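Local coordinates for protein haloacid dehalogenase-like hydrolase (Salmonella enterica subsp. enterica serovar Typhi, PDB 4EZE) that probably hydrolyses O-phosphoserine to serine and phosphate with the help of magnesium, the last step of serine biosynthesis, at residues A[77-80]-A[81-85]. Residues are numbered along the deposited sequence; the frame is centred on the assembly and turned at random.
Sequences ECLT and PEFYR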
loop_
_atom_site.group_PDB
_atom_site.type_symbol
_atom_site.label_atom_id
_atom_site.label_comp_id
_atom_site.label_asym_id
_atom_site.label_seq_id
_atom_site.Cartn_x
_atom_site.Cartn_y
_atom_site.Cartn_z
ATOM N N GLU A 77 -12.495 11.417 -22.748
ATOM C CA GLU A 77 -13.929 11.441 -22.518
ATOM C C GLU A 77 -14.392 10.062 -22.137
ATOM O O GLU A 77 -15.289 9.905 -21.330
ATOM C CB GLU A 77 -14.679 11.886 -23.763
ATOM C CG GLU A 77 -14.159 13.164 -24.372
ATOM C CD GLU A 77 -13.267 12.893 -25.549
ATOM O OE1 GLU A 77 -13.797 12.802 -26.671
ATOM O OE2 GLU A 77 -12.045 12.772 -25.354
ATOM N N CYS A 78 -13.770 9.060 -22.727
ATOM C CA CYS A 78 -14.149 7.689 -22.487
ATOM C C CYS A 78 -14.025 7.313 -21.027
ATOM O O CYS A 78 -14.838 6.563 -20.519
ATOM C CB CYS A 78 -13.295 6.756 -23.321
ATOM S SG CYS A 78 -13.502 7.009 -25.082
ATOM N N LEU A 79 -13.022 7.814 -20.330
ATOM C CA LEU A 79 -12.898 7.386 -18.963
ATOM C C LEU A 79 -13.975 8.067 -18.174
ATOM O O LEU A 79 -13.935 9.261 -17.955
ATOM C CB LEU A 79 -11.545 7.796 -18.400
ATOM C CG LEU A 79 -10.315 7.177 -19.041
ATOM C CD1 LEU A 79 -9.115 7.392 -18.146
ATOM C CD2 LEU A 79 -10.549 5.703 -19.273
ATOM N N THR A 80 -14.916 7.269 -17.704
ATOM C CA THR A 80 -16.052 7.748 -16.953
ATOM C C THR A 80 -16.263 6.774 -15.823
ATOM O O THR A 80 -15.764 5.663 -15.864
ATOM C CB THR A 80 -17.316 7.833 -17.819
ATOM O OG1 THR A 80 -17.974 6.569 -17.846
ATOM C CG2 THR A 80 -16.961 8.216 -19.220
ATOM N N PRO A 81 -17.009 7.186 -14.818
ATOM C CA PRO A 81 -17.199 6.359 -13.641
ATOM C C PRO A 81 -17.821 5.041 -14.018
ATOM O O PRO A 81 -17.443 4.024 -13.461
ATOM C CB PRO A 81 -18.162 7.188 -12.823
ATOM C CG PRO A 81 -17.768 8.592 -13.137
ATOM C CD PRO A 81 -17.100 8.607 -14.480
ATOM N N GLU A 82 -18.754 5.064 -14.953
ATOM C CA GLU A 82 -19.328 3.836 -15.453
ATOM C C GLU A 82 -18.266 3.024 -16.165
ATOM O O GLU A 82 -18.270 1.809 -16.088
ATOM C CB GLU A 82 -20.514 4.097 -16.376
ATOM C CG GLU A 82 -21.068 2.836 -17.032
ATOM C CD GLU A 82 -21.497 1.780 -16.027
ATOM O OE1 GLU A 82 -22.088 2.145 -14.993
ATOM O OE2 GLU A 82 -21.247 0.583 -16.276
ATOM N N PHE A 83 -17.371 3.684 -16.889
ATOM C CA PHE A 83 -16.373 2.926 -17.631
ATOM C C PHE A 83 -15.355 2.279 -16.665
ATOM O O PHE A 83 -14.874 1.163 -16.893
ATOM C CB PHE A 83 -15.659 3.822 -18.639
ATOM C CG PHE A 83 -14.507 3.154 -19.321
ATOM C CD1 PHE A 83 -14.714 2.352 -20.428
ATOM C CD2 PHE A 83 -13.214 3.297 -18.828
ATOM C CE1 PHE A 83 -13.655 1.718 -21.055
ATOM C CE2 PHE A 83 -12.145 2.672 -19.450
ATOM C CZ PHE A 83 -12.366 1.886 -20.573
ATOM N N TYR A 84 -15.032 2.991 -15.588
ATOM C CA TYR A 84 -14.138 2.459 -14.567
ATOM C C TYR A 84 -14.770 1.233 -13.933
ATOM O O TYR A 84 -14.209 0.132 -13.987
ATOM C CB TYR A 84 -13.801 3.475 -13.458
ATOM C CG TYR A 84 -13.160 2.765 -12.276
ATOM C CD1 TYR A 84 -11.885 2.238 -12.381
ATOM C CD2 TYR A 84 -13.853 2.558 -11.090
ATOM C CE1 TYR A 84 -11.299 1.552 -11.337
ATOM C CE2 TYR A 84 -13.268 1.883 -10.028
ATOM C CZ TYR A 84 -11.991 1.375 -10.161
ATOM O OH TYR A 84 -11.390 0.675 -9.133
ATOM N N ARG A 85 -15.941 1.426 -13.336
ATOM C CA ARG A 85 -16.662 0.329 -12.709
ATOM C C ARG A 85 -16.591 -0.933 -13.583
ATOM O O ARG A 85 -16.237 -2.020 -13.105
ATOM C CB ARG A 85 -18.122 0.721 -12.420
ATOM C CG ARG A 85 -18.816 -0.155 -11.378
ATOM C CD ARG A 85 -20.290 -0.394 -11.701
ATOM N NE ARG A 85 -20.501 -0.776 -13.103
ATOM C CZ ARG A 85 -20.421 -2.021 -13.577
ATOM N NH1 ARG A 85 -20.130 -3.034 -12.771
ATOM N NH2 ARG A 85 -20.623 -2.254 -14.869
#
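With chi1 of T80 at 85°, OG1 sits between the backbone N and the carbonyl carbon and faces the first turn of helix 81-93; F83, its CG anti to the backbone N (chi1 173°), swings its ring back beside the chain that leads into the helix. OG1 of T80 accepts a hydrogen bond from F83 N at 3.1 Å, with an angle of 152° at the hydrogen. T80 is thus the N-cap of the helix, and P81 fills the first helical position, where the missing N-H of proline costs no bond. The carbonyl of T80 opens the i to i+4 pattern: its O receives Y84 N at 2.8 Å, and P81 O then takes R85 N.

Just ahead of the cap, L79 and F83 pack obliquely, the methyl CD2 of L79 lying 3.4 Å from CE2 of the F83 ring. C78 O approaches the same side chain at its root, 3.4 Å from F83 CB. Both L79 and F83 also touch I26 of strand 23-29, so this apolar pair seats the start of the helix on the four-stranded antiparallel sheet, well away from the sodium site. Y84 leaves in another direction, touching F98 of strand 97-100 and stacking on H298, while its OH bonds to R88.

One turn of helix also carries a salt bridge: R85 NH2 meets OE2 of E82 on the syn side at 3.2 Å, in the guanidinium plane, and R85 NH1 pairs with E89. The T80 hydroxyl gives F83 N, in the first turn, a side-chain acceptor and so favours the start of helix 81-93; the acidic E82 may add a weak favourable interaction with the helix dipole, although its carboxylate is shared with R85.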